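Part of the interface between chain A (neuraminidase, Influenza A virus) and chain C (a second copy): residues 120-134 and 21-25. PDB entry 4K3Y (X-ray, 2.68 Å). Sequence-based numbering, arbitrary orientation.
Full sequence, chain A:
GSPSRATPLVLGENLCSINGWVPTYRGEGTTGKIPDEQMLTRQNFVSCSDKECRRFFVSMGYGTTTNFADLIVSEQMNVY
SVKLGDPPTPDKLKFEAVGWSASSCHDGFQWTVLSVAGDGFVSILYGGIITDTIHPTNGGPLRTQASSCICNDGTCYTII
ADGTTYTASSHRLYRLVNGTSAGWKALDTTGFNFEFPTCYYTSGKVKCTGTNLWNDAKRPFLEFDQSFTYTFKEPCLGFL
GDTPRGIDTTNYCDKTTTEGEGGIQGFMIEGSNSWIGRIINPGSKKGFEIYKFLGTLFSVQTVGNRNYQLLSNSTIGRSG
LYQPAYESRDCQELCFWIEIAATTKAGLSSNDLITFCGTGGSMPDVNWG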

# COMPACT_ATOMS: atom_id res chain seq x y z
N GLY A 120 33.50 13.59 0.87
CA GLY A 120 33.53 12.92 2.15
C GLY A 120 32.94 13.72 3.31
O GLY A 120 33.39 13.60 4.46
N PHE A 121 31.93 14.55 3.03
CA PHE A 121 31.21 15.21 4.13
C PHE A 121 29.92 14.45 4.43
O PHE A 121 29.45 13.67 3.60
CB PHE A 121 30.88 16.66 3.77
CG PHE A 121 29.89 16.78 2.64
CD1 PHE A 121 30.33 16.79 1.32
CD2 PHE A 121 28.53 16.89 2.90
CE1 PHE A 121 29.41 16.90 0.27
CE2 PHE A 121 27.61 16.99 1.86
CZ PHE A 121 28.05 16.99 0.55
N VAL A 122 29.32 14.66 5.60
CA VAL A 122 28.02 14.03 5.81
C VAL A 122 26.86 14.99 5.69
O VAL A 122 26.94 16.15 6.10
CB VAL A 122 27.90 13.14 7.10
CG1 VAL A 122 29.19 12.35 7.36
CG2 VAL A 122 27.49 13.95 8.31
N SER A 123 25.79 14.48 5.09
CA SER A 123 24.54 15.20 4.99
C SER A 123 23.48 14.52 5.86
O SER A 123 23.26 13.32 5.78
CB SER A 123 24.07 15.28 3.54
OG SER A 123 25.09 14.80 2.68
N ILE A 124 22.83 15.31 6.71
CA ILE A 124 21.73 14.82 7.50
C ILE A 124 20.41 15.09 6.77
O ILE A 124 20.07 16.24 6.48
CB ILE A 124 21.72 15.50 8.88
CG1 ILE A 124 23.11 15.36 9.53
CG2 ILE A 124 20.64 14.90 9.75
CD1 ILE A 124 23.17 15.74 10.99
N LEU A 125 19.67 14.02 6.47
CA LEU A 125 18.33 14.16 5.90
C LEU A 125 17.26 13.78 6.91
O LEU A 125 17.37 12.74 7.56
CB LEU A 125 18.17 13.32 4.64
CG LEU A 125 19.03 13.78 3.47
CD1 LEU A 125 20.37 13.05 3.49
CD2 LEU A 125 18.31 13.55 2.16
N TYR A 126 16.23 14.61 7.03
CA TYR A 126 15.15 14.37 7.99
C TYR A 126 13.80 14.36 7.28
O TYR A 126 13.33 15.40 6.81
CB TYR A 126 15.17 15.45 9.05
CG TYR A 126 14.28 15.17 10.22
CD1 TYR A 126 14.60 14.18 11.14
CD2 TYR A 126 13.10 15.88 10.41
CE1 TYR A 126 13.79 13.92 12.24
CE2 TYR A 126 12.26 15.62 11.50
CZ TYR A 126 12.61 14.64 12.42
OH TYR A 126 11.79 14.39 13.49
N GLY A 127 13.15 13.20 7.24
CA GLY A 127 12.14 12.97 6.22
C GLY A 127 13.03 12.83 5.02
O GLY A 127 13.99 12.03 5.05
N GLY A 128 12.79 13.62 3.99
CA GLY A 128 13.77 13.66 2.91
C GLY A 128 14.30 15.06 2.66
O GLY A 128 14.39 15.48 1.51
N ILE A 129 14.65 15.77 3.72
CA ILE A 129 15.06 17.16 3.60
C ILE A 129 16.40 17.33 4.28
O ILE A 129 16.63 16.74 5.33
CB ILE A 129 14.01 18.06 4.23
CG1 ILE A 129 12.70 17.90 3.47
CG2 ILE A 129 14.47 19.51 4.22
CD1 ILE A 129 11.57 17.56 4.35
N ILE A 130 17.31 18.09 3.67
CA ILE A 130 18.59 18.34 4.31
C ILE A 130 18.34 19.21 5.51
O ILE A 130 17.64 20.22 5.43
CB ILE A 130 19.60 19.02 3.38
CG1 ILE A 130 19.77 18.20 2.12
CG2 ILE A 130 20.94 19.12 4.04
CD1 ILE A 130 19.52 19.01 0.89
N THR A 131 18.87 18.79 6.65
CA THR A 131 18.66 19.52 7.88
C THR A 131 19.99 20.00 8.44
O THR A 131 20.04 20.95 9.23
CB THR A 131 17.90 18.69 8.92
OG1 THR A 131 18.44 17.36 8.96
CG2 THR A 131 16.43 18.64 8.53
N ASP A 132 21.05 19.32 8.02
CA ASP A 132 22.40 19.75 8.38
C ASP A 132 23.39 19.02 7.49
O ASP A 132 23.06 17.97 6.93
CB ASP A 132 22.69 19.46 9.86
CG ASP A 132 23.33 20.64 10.57
OD1 ASP A 132 24.20 21.30 9.96
OD2 ASP A 132 22.96 20.91 11.74
N THR A 133 24.58 19.60 7.35
CA THR A 133 25.73 18.92 6.78
C THR A 133 26.85 19.02 7.80
O THR A 133 26.84 19.92 8.64
CB THR A 133 26.23 19.57 5.46
OG1 THR A 133 26.45 20.97 5.67
CG2 THR A 133 25.21 19.38 4.33
N ILE A 134 27.81 18.10 7.74
CA ILE A 134 28.99 18.15 8.60
C ILE A 134 30.20 17.93 7.71
O ILE A 134 30.18 17.04 6.86
CB ILE A 134 28.91 17.05 9.69
CG1 ILE A 134 27.76 17.34 10.65
CG2 ILE A 134 30.23 16.95 10.46
CD1 ILE A 134 27.17 16.12 11.29
N TRP C 21 23.79 23.56 -1.82
CA TRP C 21 22.70 22.67 -2.17
C TRP C 21 23.16 21.21 -2.06
O TRP C 21 24.31 20.89 -2.38
CB TRP C 21 22.22 23.00 -3.59
CG TRP C 21 21.85 24.46 -3.77
CD1 TRP C 21 22.70 25.48 -4.14
CD2 TRP C 21 20.56 25.06 -3.58
NE1 TRP C 21 22.00 26.67 -4.20
CE2 TRP C 21 20.69 26.44 -3.86
CE3 TRP C 21 19.30 24.56 -3.21
CZ2 TRP C 21 19.62 27.34 -3.77
CZ3 TRP C 21 18.24 25.45 -3.12
CH2 TRP C 21 18.40 26.82 -3.41
N VAL C 22 22.28 20.34 -1.57
CA VAL C 22 22.56 18.90 -1.52
C VAL C 22 21.38 18.16 -2.13
O VAL C 22 20.23 18.59 -2.00
CB VAL C 22 22.78 18.39 -0.07
CG1 VAL C 22 23.60 17.12 -0.07
CG2 VAL C 22 23.49 19.43 0.73
N PRO C 23 21.64 17.06 -2.85
CA PRO C 23 20.51 16.27 -3.36
C PRO C 23 19.65 15.61 -2.26
O PRO C 23 20.13 15.19 -1.20
CB PRO C 23 21.16 15.20 -4.23
CG PRO C 23 22.64 15.25 -3.91
CD PRO C 23 22.92 16.65 -3.45
N THR C 24 18.36 15.52 -2.53
CA THR C 24 17.48 14.81 -1.61
C THR C 24 16.91 13.58 -2.30
O THR C 24 16.71 12.55 -1.67
CB THR C 24 16.35 15.71 -1.15
OG1 THR C 24 15.74 16.33 -2.29
CG2 THR C 24 16.93 16.80 -0.28
N TYR C 25 16.68 13.69 -3.60
CA TYR C 25 16.31 12.54 -4.40
C TYR C 25 17.16 12.49 -5.66
O TYR C 25 17.50 13.54 -6.24
CB TYR C 25 14.84 12.58 -4.77
CG TYR C 25 14.44 11.46 -5.68
CD1 TYR C 25 14.26 10.18 -5.19
CD2 TYR C 25 14.24 11.68 -7.04
CE1 TYR C 25 13.89 9.14 -6.01
CE2 TYR C 25 13.87 10.64 -7.89
CZ TYR C 25 13.70 9.36 -7.37
OH TYR C 25 13.34 8.31 -8.18

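This is a small, mostly apolar packing contact, with no hydrogen bond crossing between the stretches, in which one face of a β-hairpin of chain A receives two residues of chain C, Val C22 and Thr C24. The hairpin pairs strand 121-126 with the strand that leads up to Ile A134; its ladder includes Val A122 N to Ile A134 O at 2.8 Å, Ile A134 N to Val A122 O at 2.7 Å and Ile A124 N to Asp A132 O at 2.7 Å. Because side chains alternate along a strand, Phe A121, Ser A123 and Leu A125 point toward chain C, while Val A122, Ile A124 and Tyr A126 remain out of reach. Strand 21-23 of chain C does not extend the sheet: its axis passes 7.9 Å from that of strand 129-134, with 128° between their N-to-C directions, so the two chains meet through side chains and backbone oxygens.

Val C22 has the largest covered area of any residue here, 91 Å². Its CG1 lies 3.9 Å from OG of Ser A123, a hydroxyl already hydrogen-bonded elsewhere in the structure, and 4.5 Å from CE2 of Phe A121, near the plane of the ring and at its edge. Its other methyl, CG2, sits 4.0 Å from CG2 of Thr A133, so the two branches of the valine touch residues from both strands of the hairpin.

Ile A130 is the main chain A contributor, with 64 Å² covered. Its CD1 reaches CB of Val C22 at 3.5 Å and CG2 of Thr C24 at 3.6 Å, bridging the two residues that point toward the hairpin. The same CD1 is 3.0 Å from the backbone O of Val C22, a tight approach for a methyl group and a carbonyl oxygen; chi2 of Ile A130, at 125°, lies between wells. Pro C23, between the two, directs its CB away and takes part through its backbone, its O standing 4.2 Å from CD2 of Leu A125.

Thr C24, where the chain turns a corner, packs against the turn end of the hairpin. Its CB is 3.3 Å from O of Gly A128, its CA is 4.1 Å from CD2 of Leu A125, and its CG2 is 4.3 Å from CA of Ile A129. Its OG1 is hydrogen-bonded elsewhere in the structure. Gly A128 and Thr C24 also bring their CA atoms within 6.0 Å. In all, 324 Å² is buried, summed over both sides.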